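Local coordinates for protein arginine decarboxylase (Campylobacter jejuni subsp. jejuni, PDB 3NZP) that probably catalyses the pyridoxal-phosphate-dependent decarboxylation of arginine to agmatine, a step in polyamine and spermidine biosynthesis, at residues E278-F282 with Q458-I462; V436-V442 with R474-D480. Residue numbers count along the deposited sequence, not the author numbering.

Contact 1 of 2, residues E278-F282 with Q458-I462; sequences EYSQF and QNFPI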
loop_
_atom_site.group_PDB
_atom_site.type_symbol
_atom_site.label_atom_id
_atom_site.label_comp_id
_atom_site.label_asym_id
_atom_site.label_seq_id
_atom_site.Cartn_x
_atom_site.Cartn_y
_atom_site.Cartn_z
ATOM N N GLU B 278 0.447 -12.923 17.264
ATOM C CA GLU B 278 0.994 -12.039 18.284
ATOM C C GLU B 278 2.156 -11.211 17.728
ATOM O O GLU B 278 3.229 -11.749 17.462
ATOM C CB GLU B 278 1.478 -12.833 19.491
ATOM C CG GLU B 278 1.911 -11.922 20.624
ATOM C CD GLU B 278 0.794 -10.969 21.026
ATOM O OE1 GLU B 278 -0.267 -11.459 21.487
ATOM O OE2 GLU B 278 0.970 -9.739 20.868
ATOM N N TYR B 279 1.937 -9.909 17.566
ATOM C CA TYR B 279 2.943 -8.999 17.013
ATOM C C TYR B 279 3.595 -8.125 18.080
ATOM O O TYR B 279 4.675 -7.564 17.881
ATOM C CB TYR B 279 2.288 -8.103 15.955
ATOM C CG TYR B 279 1.965 -8.799 14.644
ATOM C CD1 TYR B 279 2.955 -9.011 13.691
ATOM C CD2 TYR B 279 0.668 -9.222 14.345
ATOM C CE1 TYR B 279 2.670 -9.618 12.471
ATOM C CE2 TYR B 279 0.367 -9.835 13.121
ATOM C CZ TYR B 279 1.377 -10.026 12.191
ATOM O OH TYR B 279 1.115 -10.616 10.962
ATOM N N SER B 280 2.916 -8.008 19.211
ATOM C CA SER B 280 3.401 -7.206 20.315
ATOM C C SER B 280 4.737 -7.680 20.863
ATOM O O SER B 280 4.927 -8.871 21.094
ATOM C CB SER B 280 2.388 -7.219 21.436
ATOM O OG SER B 280 3.001 -6.745 22.612
ATOM N N GLN B 281 5.657 -6.737 21.076
ATOM C CA GLN B 281 6.987 -7.041 21.626
ATOM C C GLN B 281 7.214 -6.218 22.894
ATOM O O GLN B 281 8.343 -6.085 23.372
ATOM C CB GLN B 281 8.095 -6.730 20.612
ATOM C CG GLN B 281 8.330 -5.244 20.349
ATOM C CD GLN B 281 9.502 -4.986 19.402
ATOM O OE1 GLN B 281 10.589 -5.533 19.582
ATOM N NE2 GLN B 281 9.284 -4.142 18.396
ATOM N N PHE B 282 6.124 -5.669 23.426
ATOM C CA PHE B 282 6.162 -4.861 24.636
ATOM C C PHE B 282 5.233 -5.438 25.697
ATOM O O PHE B 282 4.065 -5.739 25.433
ATOM C CB PHE B 282 5.767 -3.420 24.316
ATOM C CG PHE B 282 6.747 -2.712 23.430
ATOM C CD1 PHE B 282 7.980 -2.305 23.923
ATOM C CD2 PHE B 282 6.456 -2.487 22.090
ATOM C CE1 PHE B 282 8.913 -1.682 23.096
ATOM C CE2 PHE B 282 7.384 -1.863 21.255
ATOM C CZ PHE B 282 8.615 -1.464 21.761
ATOM N N GLN B 458 -0.522 -1.806 12.028
ATOM C CA GLN B 458 0.371 -2.982 12.017
ATOM C C GLN B 458 1.841 -2.704 12.366
ATOM O O GLN B 458 2.550 -2.016 11.632
ATOM C CB GLN B 458 0.307 -3.688 10.645
ATOM C CG GLN B 458 0.862 -5.090 10.676
ATOM C CD GLN B 458 0.232 -5.897 11.788
ATOM O OE1 GLN B 458 -0.965 -6.202 11.756
ATOM N NE2 GLN B 458 1.033 -6.228 12.796
ATOM N N ASN B 459 2.297 -3.248 13.490
ATOM C CA ASN B 459 3.672 -3.042 13.919
ATOM C C ASN B 459 4.415 -4.366 13.964
ATOM O O ASN B 459 3.905 -5.351 14.491
ATOM C CB ASN B 459 3.701 -2.379 15.301
ATOM C CG ASN B 459 4.459 -1.051 15.298
ATOM O OD1 ASN B 459 3.866 0.028 15.092
ATOM N ND2 ASN B 459 5.783 -1.123 15.504
ATOM N N PHE B 460 5.622 -4.395 13.413
ATOM C CA PHE B 460 6.391 -5.631 13.417
ATOM C C PHE B 460 7.515 -5.575 14.422
ATOM O O PHE B 460 8.189 -4.555 14.559
ATOM C CB PHE B 460 6.980 -5.917 12.041
ATOM C CG PHE B 460 5.962 -5.993 10.962
ATOM C CD1 PHE B 460 5.524 -4.834 10.319
ATOM C CD2 PHE B 460 5.407 -7.216 10.604
ATOM C CE1 PHE B 460 4.543 -4.898 9.333
ATOM C CE2 PHE B 460 4.425 -7.293 9.620
ATOM C CZ PHE B 460 3.989 -6.132 8.982
ATOM N N PRO B 461 7.732 -6.677 15.146
ATOM C CA PRO B 461 8.812 -6.669 16.127
ATOM C C PRO B 461 10.136 -6.334 15.474
ATOM O O PRO B 461 10.431 -6.789 14.368
ATOM C CB PRO B 461 8.769 -8.083 16.706
ATOM C CG PRO B 461 8.149 -8.899 15.605
ATOM C CD PRO B 461 7.063 -7.986 15.099
ATOM N N ILE B 462 10.935 -5.529 16.168
ATOM C CA ILE B 462 12.241 -5.109 15.652
ATOM C C ILE B 462 13.342 -5.291 16.691
ATOM O O ILE B 462 13.223 -4.788 17.802
ATOM C CB ILE B 462 12.177 -3.633 15.247
ATOM C CG1 ILE B 462 11.143 -3.461 14.140
ATOM C CG2 ILE B 462 13.540 -3.157 14.819
ATOM C CD1 ILE B 462 10.829 -2.028 13.806
#
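Two irregular loops meet here in a buried interdomain contact: 278-282 follows strand 268-272 of the closed eight-stranded parallel barrel that binds pyridoxal phosphate, and 458-462 runs from helix 451-455 into strand 462-464 of the mixed beta sheet. The pairing illustrates a feature of the two-domain fold of class-II Orn/Lys/Arg decarboxylases: here the barrel and the sheet domain are joined by side-chain packing between loops. Tyr279 is the centre of the packing. Its ring receives the amide of Gln458 over one face, with NE2 of Gln458 3.3 Å from CG of Tyr279, while Pro461 CD lies at the ring edge and 3.7 Å from Tyr279 O. Phe460 adds an oblique aromatic neighbour, its ring plane at 88° to that of Tyr279 and Phe460 CE2 4.1 Å from Tyr279 CE1. The tyrosine hydroxyl hydrogen-bonds Arg323, which links the contact to a residue that binds the cofactor. On the barrel side, Ser280 N donates to Glu278 OE2 at 3.1 Å, and Glu278 OE2 and Tyr279 N also hydrogen-bond to Ser287. Gln281 extends toward the other loop and covers Pro461 and Ile462, with its CD 4.2 Å from Pro461 CB.

Contact 2 of 2, residues V436-V442 with R474-D480; sequences VQERYLV and RSASIWD
Two segments run side by side in the same general sense, their end-to-end directions 44° apart. After a helical kink at Gln437 (phi/psi -59/-58°) the first is extended from Glu438 onward. Their pairing is weakly bonded at first and firmest around Tyr440 to Val442 with Trp479. The register sets Glu438 against Ala476 in a single bridge, Tyr440 against Ile478 (CA-CA 4.5 Å) and Leu441 against Trp479, a parallel pair. At the start, Gln437 N donates to Ser475 OG at 2.7 Å and weakly to Ser475 O at 2.8 Å; Ser477 N then bonds weakly to Glu438 O at 3.4 Å. Firmer bonds follow: Trp479 N to Tyr440 O at 2.9 Å, and Val442 N to Trp479 O at 3.0 Å.

Shape is decided by the side chains. Trp479 (chi1 p) brings its indole back over the first segment, and Arg439 (chi1 m) lies across it: Arg439 CB sits 3.4 Å from the centroid of the six-membered ring, a CH-pi contact over the face. Leu441 (chi1 t) fills the space at the indole edge, with Leu441 CD1 3.3 Å from Trp479 CD1. Phe204 of the second subunit meets the indole edge-to-face. Along the other flank, small Ala476 gives Tyr440 a hollow, Ala476 CB lying 3.2 Å from Tyr440 CE1; Ile478 CG2 packs 3.7 Å from Tyr440 CB. The tyrosine hydroxyl bonds to His500 O. Glu438 OE1 lies 3.3 Å from Arg474 NE, over the guanidinium face, a purely electrostatic salt bridge. Strand 330-341 pairs antiparallel to 438-442, making this the mixed beta-sheet domain that accompanies the barrel in this decarboxylase family.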
loop_
_atom_site.group_PDB
_atom_site.type_symbol
_atom_site.label_atom_id
_atom_site.label_comp_id
_atom_site.label_asym_id
_atom_site.label_seq_id
_atom_site.Cartn_x
_atom_site.Cartn_y
_atom_site.Cartn_z
ATOM N N VAL B 436 14.670 11.980 20.280
ATOM C CA VAL B 436 15.227 10.643 20.471
ATOM C C VAL B 436 16.747 10.699 20.534
ATOM O O VAL B 436 17.362 11.661 20.081
ATOM C CB VAL B 436 14.843 9.695 19.319
ATOM C CG1 VAL B 436 13.340 9.672 19.132
ATOM C CG2 VAL B 436 15.536 10.133 18.037
ATOM N N GLN B 437 17.346 9.655 21.096
ATOM C CA GLN B 437 18.796 9.566 21.207
ATOM C C GLN B 437 19.434 9.638 19.824
ATOM O O GLN B 437 20.253 10.519 19.553
ATOM C CB GLN B 437 19.200 8.245 21.886
ATOM C CG GLN B 437 19.058 8.214 23.407
ATOM C CD GLN B 437 20.075 9.095 24.096
ATOM O OE1 GLN B 437 20.205 10.286 23.781
ATOM N NE2 GLN B 437 20.804 8.516 25.049
ATOM N N GLU B 438 19.050 8.700 18.959
ATOM C CA GLU B 438 19.573 8.620 17.597
ATOM C C GLU B 438 18.573 8.010 16.619
ATOM O O GLU B 438 17.715 7.216 16.999
ATOM C CB GLU B 438 20.863 7.794 17.573
ATOM C CG GLU B 438 21.972 8.360 18.427
ATOM C CD GLU B 438 23.239 7.553 18.331
ATOM O OE1 GLU B 438 23.173 6.328 18.559
ATOM O OE2 GLU B 438 24.299 8.144 18.033
ATOM N N ARG B 439 18.704 8.394 15.354
ATOM C CA ARG B 439 17.843 7.903 14.284
ATOM C C ARG B 439 18.687 6.991 13.411
ATOM O O ARG B 439 19.602 7.463 12.737
ATOM C CB ARG B 439 17.323 9.068 13.451
ATOM C CG ARG B 439 16.241 9.872 14.138
ATOM C CD ARG B 439 16.661 11.284 14.504
ATOM N NE ARG B 439 15.707 12.259 13.964
ATOM C CZ ARG B 439 15.452 13.456 14.489
ATOM N NH1 ARG B 439 16.077 13.856 15.591
ATOM N NH2 ARG B 439 14.573 14.261 13.899
ATOM N N TYR B 440 18.388 5.689 13.433
ATOM C CA TYR B 440 19.136 4.707 12.645
ATOM C C TYR B 440 18.569 4.558 11.243
ATOM O O TYR B 440 17.418 4.175 11.065
ATOM C CB TYR B 440 19.135 3.340 13.329
ATOM C CG TYR B 440 19.795 3.311 14.692
ATOM C CD1 TYR B 440 19.272 4.042 15.761
ATOM C CD2 TYR B 440 20.936 2.537 14.918
ATOM C CE1 TYR B 440 19.864 4.003 17.021
ATOM C CE2 TYR B 440 21.537 2.490 16.173
ATOM C CZ TYR B 440 20.994 3.225 17.218
ATOM O OH TYR B 440 21.574 3.173 18.466
ATOM N N LEU B 441 19.400 4.859 10.251
ATOM C CA LEU B 441 19.023 4.767 8.853
ATOM C C LEU B 441 19.267 3.337 8.377
ATOM O O LEU B 441 20.416 2.910 8.263
ATOM C CB LEU B 441 19.868 5.741 8.045
ATOM C CG LEU B 441 19.580 5.791 6.548
ATOM C CD1 LEU B 441 18.239 6.462 6.325
ATOM C CD2 LEU B 441 20.690 6.547 5.833
ATOM N N VAL B 442 18.190 2.603 8.104
ATOM C CA VAL B 442 18.303 1.213 7.659
ATOM C C VAL B 442 18.154 1.079 6.158
ATOM O O VAL B 442 17.268 1.675 5.548
ATOM C CB VAL B 442 17.235 0.306 8.305
ATOM C CG1 VAL B 442 17.796 -1.096 8.501
ATOM C CG2 VAL B 442 16.764 0.892 9.620
ATOM N N ARG B 474 20.245 3.671 23.713
ATOM C CA ARG B 474 19.920 4.728 22.767
ATOM C C ARG B 474 18.464 4.690 22.344
ATOM O O ARG B 474 18.067 3.811 21.579
ATOM C CB ARG B 474 20.806 4.584 21.528
ATOM C CG ARG B 474 22.246 5.027 21.709
ATOM C CD ARG B 474 22.329 6.537 21.769
ATOM N NE ARG B 474 23.705 7.018 21.714
ATOM C CZ ARG B 474 24.044 8.300 21.615
ATOM N NH1 ARG B 474 25.326 8.651 21.571
ATOM N NH2 ARG B 474 23.102 9.232 21.560
ATOM N N SER B 475 17.666 5.631 22.834
ATOM C CA SER B 475 16.260 5.671 22.444
ATOM C C SER B 475 16.251 5.938 20.942
ATOM O O SER B 475 16.437 7.068 20.498
ATOM C CB SER B 475 15.516 6.784 23.190
ATOM O OG SER B 475 16.043 8.059 22.882
ATOM N N ALA B 476 16.027 4.890 20.162
ATOM C CA ALA B 476 16.051 5.002 18.712
ATOM C C ALA B 476 14.714 5.131 17.986
ATOM O O ALA B 476 13.648 4.847 18.529
ATOM C CB ALA B 476 16.821 3.816 18.143
ATOM N N SER B 477 14.795 5.573 16.736
ATOM C CA SER B 477 13.629 5.707 15.874
ATOM C C SER B 477 14.172 5.469 14.478
ATOM O O SER B 477 14.546 6.405 13.776
ATOM C CB SER B 477 13.022 7.104 15.997
ATOM O OG SER B 477 14.003 8.097 15.797
ATOM N N ILE B 478 14.230 4.199 14.094
ATOM C CA ILE B 478 14.758 3.794 12.792
ATOM C C ILE B 478 13.939 4.222 11.582
ATOM O O ILE B 478 12.724 4.072 11.564
ATOM C CB ILE B 478 14.917 2.259 12.710
ATOM C CG1 ILE B 478 13.567 1.577 12.873
ATOM C CG2 ILE B 478 15.819 1.759 13.829
ATOM C CD1 ILE B 478 13.684 0.071 12.939
ATOM N N TRP B 479 14.614 4.763 10.572
ATOM C CA TRP B 479 13.938 5.183 9.356
ATOM C C TRP B 479 14.659 4.653 8.112
ATOM O O TRP B 479 15.874 4.442 8.127
ATOM C CB TRP B 479 13.802 6.707 9.303
ATOM C CG TRP B 479 15.068 7.476 9.438
ATOM C CD1 TRP B 479 16.278 7.185 8.864
ATOM C CD2 TRP B 479 15.229 8.743 10.090
ATOM N NE1 TRP B 479 17.176 8.195 9.110
ATOM C CE2 TRP B 479 16.562 9.164 9.860
ATOM C CE3 TRP B 479 14.377 9.562 10.843
ATOM C CZ2 TRP B 479 17.062 10.376 10.351
ATOM C CZ3 TRP B 479 14.874 10.769 11.331
ATOM C CH2 TRP B 479 16.208 11.162 11.083
ATOM N N ASP B 480 13.902 4.411 7.045
ATOM C CA ASP B 480 14.478 3.885 5.817
ATOM C C ASP B 480 15.024 4.975 4.896
ATOM O O ASP B 480 14.821 6.166 5.131
ATOM C CB ASP B 480 13.442 3.049 5.059
ATOM C CG ASP B 480 12.397 3.902 4.362
ATOM O OD1 ASP B 480 11.498 3.325 3.703
ATOM O OD2 ASP B 480 12.473 5.149 4.467
#

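In the fold
The two contacts meet at the mixed sheet, one on the side of the barrel. The centres of contact 1 and contact 2 are about 17 Å apart. Their segments alternate along the chain, and they touch directly: Ile462 CD1 of contact 1 packs 3.6 Å from Ile478 CD1 of contact 2. Contact 1 faces the barrel, where the side chain of Tyr279 lies about 8 Å from a bound pyridoxal phosphate at nearest approach. In contact 2, the side chain of Asp480 comes within about 11 Å of a bound cofactor and about 8 Å of the side chain of Cys483, the predicted proton donor. One contact therefore joins sheet to barrel; the other pairs two strands whose Trp479 side is covered by the second subunit.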